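Local coordinates for protein trans-4-hydroxy-L-proline dehydratase (Clostridioides difficile 70-100-2010, PDB 6VXC) that uses a glycyl radical to dehydrate trans-4-hydroxy-L-proline to (S)-1-pyrroline-5-carboxylate in the anaerobic breakdown of hydroxyproline, at residues A[335-346]-A[356-364]. Sequence-based numbering, arbitrary orientation.
Sequences WVKFNNQPAPPK and TYTDFANIN
Ala343 N donates a nearly straight backbone hydrogen bond to Tyr357 O (2.8 Å, 164° at the hydrogen), and the chains then diverge, from 4.7 Å between the CA atoms of Ala343 and Asp359 to 7.9 Å between those of Phe338 and Ala361. The Ala343 methyl group lies against the carboxylate carbon of Asp359 (CB to CG 3.6 Å); OD1 of that carboxylate forms a salt bridge with Arg176, while a water lies within hydrogen-bonding distance of both OD2 and Pro342 O. Lys346, its chain bent at chi2 (149°), runs alongside Thr356 and gives NZ to Thr356 O at 3.2 Å and to Ser354 O. A second water accepts from NZ and donates to Thr358 O. Thr356 OG1 in turn accepts from Thr358 N, forming an ST turn. The loop leads into 362-366, an outermost strand of the mixed sheet in this glycyl radical enzyme, and brings Thr358 to about 8 Å, between side chains, from Cys454, the probable radical cysteine. Where helix 324-339 packs on the start of the strand and the residue before it, the contact is apolar: Ile363, extended along chi2 (177°), places CD1 obliquely against Trp335 CH2 (3.6 Å) and also reaches Phe338 CE2, whereas Ala361 CB meets Phe338 CE1 at 3.8 Å. Leu305 of helix 305-318 touches both Trp335 and Ile363.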
loop_
_atom_site.group_PDB
_atom_site.type_symbol
_atom_site.label_atom_id
_atom_site.label_comp_id
_atom_site.label_asym_id
_atom_site.label_seq_id
_atom_site.Cartn_x
_atom_site.Cartn_y
_atom_site.Cartn_z
ATOM N N TRP A 335 -14.666 4.547 9.952
ATOM C CA TRP A 335 -14.639 3.808 8.693
ATOM C C TRP A 335 -15.099 4.684 7.538
ATOM O O TRP A 335 -14.461 4.726 6.475
ATOM C CB TRP A 335 -15.516 2.552 8.801
ATOM C CG TRP A 335 -14.729 1.265 8.916
ATOM C CD1 TRP A 335 -14.825 0.186 8.112
ATOM C CD2 TRP A 335 -13.705 0.960 9.873
ATOM N NE1 TRP A 335 -13.938 -0.785 8.500
ATOM C CE2 TRP A 335 -13.239 -0.337 9.582
ATOM C CE3 TRP A 335 -13.154 1.645 10.959
ATOM C CZ2 TRP A 335 -12.248 -0.962 10.331
ATOM C CZ3 TRP A 335 -12.153 1.026 11.702
ATOM C CH2 TRP A 335 -11.717 -0.264 11.388
ATOM N N VAL A 336 -16.201 5.412 7.739
ATOM C CA VAL A 336 -16.702 6.290 6.692
ATOM C C VAL A 336 -15.678 7.374 6.367
ATOM O O VAL A 336 -15.506 7.746 5.203
ATOM C CB VAL A 336 -18.058 6.899 7.103
ATOM C CG1 VAL A 336 -18.443 8.003 6.139
ATOM C CG2 VAL A 336 -19.147 5.815 7.187
ATOM N N LYS A 337 -14.987 7.906 7.383
ATOM C CA LYS A 337 -13.992 8.950 7.120
ATOM C C LYS A 337 -12.893 8.449 6.186
ATOM O O LYS A 337 -12.506 9.146 5.241
ATOM C CB LYS A 337 -13.383 9.485 8.413
ATOM C CG LYS A 337 -14.363 10.138 9.372
ATOM C CD LYS A 337 -15.153 11.298 8.722
ATOM C CE LYS A 337 -14.296 12.389 8.134
ATOM N NZ LYS A 337 -15.093 13.515 7.518
ATOM N N PHE A 338 -12.372 7.245 6.443
ATOM C CA PHE A 338 -11.428 6.640 5.505
ATOM C C PHE A 338 -12.025 6.575 4.099
ATOM O O PHE A 338 -11.374 6.933 3.112
ATOM C CB PHE A 338 -11.048 5.229 5.959
ATOM C CG PHE A 338 -10.039 5.164 7.073
ATOM C CD1 PHE A 338 -8.695 5.392 6.834
ATOM C CD2 PHE A 338 -10.434 4.786 8.360
ATOM C CE1 PHE A 338 -7.768 5.285 7.852
ATOM C CE2 PHE A 338 -9.521 4.685 9.380
ATOM C CZ PHE A 338 -8.184 4.931 9.134
ATOM N N ASN A 339 -13.273 6.106 3.991
ATOM C CA ASN A 339 -13.902 5.921 2.690
ATOM C C ASN A 339 -14.180 7.235 1.974
ATOM O O ASN A 339 -14.430 7.214 0.765
ATOM C CB ASN A 339 -15.212 5.129 2.821
ATOM C CG ASN A 339 -15.672 4.547 1.487
ATOM O OD1 ASN A 339 -15.018 3.668 0.924
ATOM N ND2 ASN A 339 -16.812 5.008 0.999
ATOM N N ASN A 340 -14.152 8.361 2.687
ATOM C CA ASN A 340 -14.287 9.676 2.077
ATOM C C ASN A 340 -12.992 10.211 1.454
ATOM O O ASN A 340 -13.060 11.243 0.782
ATOM C CB ASN A 340 -14.780 10.705 3.119
ATOM C CG ASN A 340 -16.266 10.562 3.438
ATOM O OD1 ASN A 340 -16.974 9.788 2.810
ATOM N ND2 ASN A 340 -16.738 11.334 4.405
ATOM N N GLN A 341 -11.844 9.545 1.634
ATOM C CA GLN A 341 -10.543 10.031 1.143
ATOM C C GLN A 341 -9.982 9.122 0.053
ATOM O O GLN A 341 -9.296 8.129 0.358
ATOM C CB GLN A 341 -9.521 10.149 2.285
ATOM C CG GLN A 341 -10.091 10.608 3.637
ATOM C CD GLN A 341 -10.848 11.916 3.550
ATOM O OE1 GLN A 341 -10.415 12.869 2.898
ATOM N NE2 GLN A 341 -11.987 11.972 4.228
ATOM N N PRO A 342 -10.184 9.440 -1.218
ATOM C CA PRO A 342 -9.516 8.673 -2.276
ATOM C C PRO A 342 -8.016 8.936 -2.282
ATOM O O PRO A 342 -7.528 9.943 -1.775
ATOM C CB PRO A 342 -10.167 9.203 -3.559
ATOM C CG PRO A 342 -10.532 10.617 -3.209
ATOM C CD PRO A 342 -10.966 10.561 -1.760
ATOM N N ALA A 343 -7.283 7.998 -2.859
ATOM C CA ALA A 343 -5.908 8.270 -3.242
ATOM C C ALA A 343 -5.916 9.364 -4.308
ATOM O O ALA A 343 -6.683 9.269 -5.267
ATOM C CB ALA A 343 -5.238 7.000 -3.774
ATOM N N PRO A 344 -5.126 10.426 -4.156
ATOM C CA PRO A 344 -5.172 11.505 -5.144
ATOM C C PRO A 344 -4.857 10.999 -6.527
ATOM O O PRO A 344 -4.173 9.970 -6.700
ATOM C CB PRO A 344 -4.112 12.493 -4.630
ATOM C CG PRO A 344 -4.115 12.288 -3.156
ATOM C CD PRO A 344 -4.327 10.795 -2.978
ATOM N N PRO A 345 -5.320 11.693 -7.566
ATOM C CA PRO A 345 -5.316 11.125 -8.917
ATOM C C PRO A 345 -3.920 10.775 -9.422
ATOM O O PRO A 345 -2.955 11.509 -9.214
ATOM C CB PRO A 345 -5.954 12.232 -9.767
ATOM C CG PRO A 345 -5.753 13.477 -8.967
ATOM C CD PRO A 345 -5.866 13.056 -7.541
ATOM N N LYS A 346 -3.838 9.632 -10.096
ATOM C CA LYS A 346 -2.639 9.125 -10.737
ATOM C C LYS A 346 -2.798 9.144 -12.253
ATOM O O LYS A 346 -3.904 9.002 -12.782
ATOM C CB LYS A 346 -2.353 7.692 -10.276
ATOM C CG LYS A 346 -2.393 7.478 -8.762
ATOM C CD LYS A 346 -2.868 6.040 -8.439
ATOM C CE LYS A 346 -3.077 5.838 -6.948
ATOM N NZ LYS A 346 -3.852 4.611 -6.624
ATOM N N THR A 356 -6.699 2.201 -8.804
ATOM C CA THR A 356 -7.760 2.150 -7.805
ATOM C C THR A 356 -7.944 3.533 -7.201
ATOM O O THR A 356 -7.013 4.340 -7.179
ATOM C CB THR A 356 -7.429 1.146 -6.691
ATOM O OG1 THR A 356 -8.483 1.142 -5.718
ATOM C CG2 THR A 356 -6.128 1.545 -5.982
ATOM N N TYR A 357 -9.155 3.789 -6.697
ATOM C CA TYR A 357 -9.393 4.944 -5.832
ATOM C C TYR A 357 -8.905 4.716 -4.403
ATOM O O TYR A 357 -8.741 5.685 -3.657
ATOM C CB TYR A 357 -10.892 5.297 -5.768
ATOM C CG TYR A 357 -11.544 5.817 -7.034
ATOM C CD1 TYR A 357 -11.341 7.124 -7.474
ATOM C CD2 TYR A 357 -12.389 5.006 -7.778
ATOM C CE1 TYR A 357 -11.959 7.599 -8.646
ATOM C CE2 TYR A 357 -13.012 5.456 -8.936
ATOM C CZ TYR A 357 -12.792 6.755 -9.373
ATOM O OH TYR A 357 -13.419 7.190 -10.522
ATOM N N THR A 358 -8.733 3.468 -3.976
ATOM C CA THR A 358 -8.382 3.209 -2.583
ATOM C C THR A 358 -6.927 3.603 -2.318
ATOM O O THR A 358 -6.100 3.662 -3.232
ATOM C CB THR A 358 -8.633 1.740 -2.228
ATOM O OG1 THR A 358 -7.789 0.882 -3.008
ATOM C CG2 THR A 358 -10.095 1.369 -2.510
ATOM N N ASP A 359 -6.621 3.888 -1.042
ATOM C CA ASP A 359 -5.294 4.349 -0.642
ATOM C C ASP A 359 -4.658 3.431 0.393
ATOM O O ASP A 359 -3.756 3.862 1.113
ATOM C CB ASP A 359 -5.345 5.787 -0.103
ATOM C CG ASP A 359 -4.068 6.597 -0.416
ATOM O OD1 ASP A 359 -3.115 6.062 -1.017
ATOM O OD2 ASP A 359 -4.041 7.788 -0.054
ATOM N N PHE A 360 -5.136 2.187 0.512
ATOM C CA PHE A 360 -4.400 1.120 1.181
ATOM C C PHE A 360 -4.068 1.467 2.631
ATOM O O PHE A 360 -2.944 1.266 3.091
ATOM C CB PHE A 360 -3.117 0.770 0.410
ATOM C CG PHE A 360 -3.364 0.271 -0.967
ATOM C CD1 PHE A 360 -3.555 1.150 -2.012
ATOM C CD2 PHE A 360 -3.426 -1.086 -1.221
ATOM C CE1 PHE A 360 -3.795 0.695 -3.275
ATOM C CE2 PHE A 360 -3.668 -1.546 -2.489
ATOM C CZ PHE A 360 -3.859 -0.648 -3.521
ATOM N N ALA A 361 -5.063 1.965 3.359
ATOM C CA ALA A 361 -4.919 2.228 4.789
ATOM C C ALA A 361 -5.238 0.926 5.514
ATOM O O ALA A 361 -6.400 0.563 5.679
ATOM C CB ALA A 361 -5.819 3.364 5.251
ATOM N N ASN A 362 -4.197 0.227 5.936
ATOM C CA ASN A 362 -4.282 -1.157 6.378
ATOM C C ASN A 362 -4.346 -1.224 7.907
ATOM O O ASN A 362 -3.398 -0.836 8.590
ATOM C CB ASN A 362 -3.071 -1.911 5.826
ATOM C CG ASN A 362 -3.152 -3.405 6.034
ATOM O OD1 ASN A 362 -3.665 -3.883 7.037
ATOM N ND2 ASN A 362 -2.574 -4.154 5.102
ATOM N N ILE A 363 -5.449 -1.750 8.438
ATOM C CA ILE A 363 -5.640 -1.919 9.875
ATOM C C ILE A 363 -5.447 -3.393 10.226
ATOM O O ILE A 363 -6.002 -4.274 9.562
ATOM C CB ILE A 363 -7.020 -1.381 10.307
ATOM C CG1 ILE A 363 -7.091 0.132 10.012
ATOM C CG2 ILE A 363 -7.276 -1.682 11.782
ATOM C CD1 ILE A 363 -8.415 0.820 10.316
ATOM N N ASN A 364 -4.612 -3.656 11.246
ATOM C CA ASN A 364 -4.260 -4.988 11.733
ATOM C C ASN A 364 -4.999 -5.227 13.060
ATOM O O ASN A 364 -4.695 -4.580 14.066
ATOM C CB ASN A 364 -2.751 -5.098 11.962
ATOM C CG ASN A 364 -1.929 -5.353 10.690
ATOM O OD1 ASN A 364 -0.802 -5.813 10.801
ATOM N ND2 ASN A 364 -2.456 -5.015 9.506
HETATM O O HOH W 1 -6.128 9.322 0.881
HETATM O O HOH W 2 -6.519 7.415 -7.369
HETATM O O HOH W 3 -3.480 4.167 -4.040
#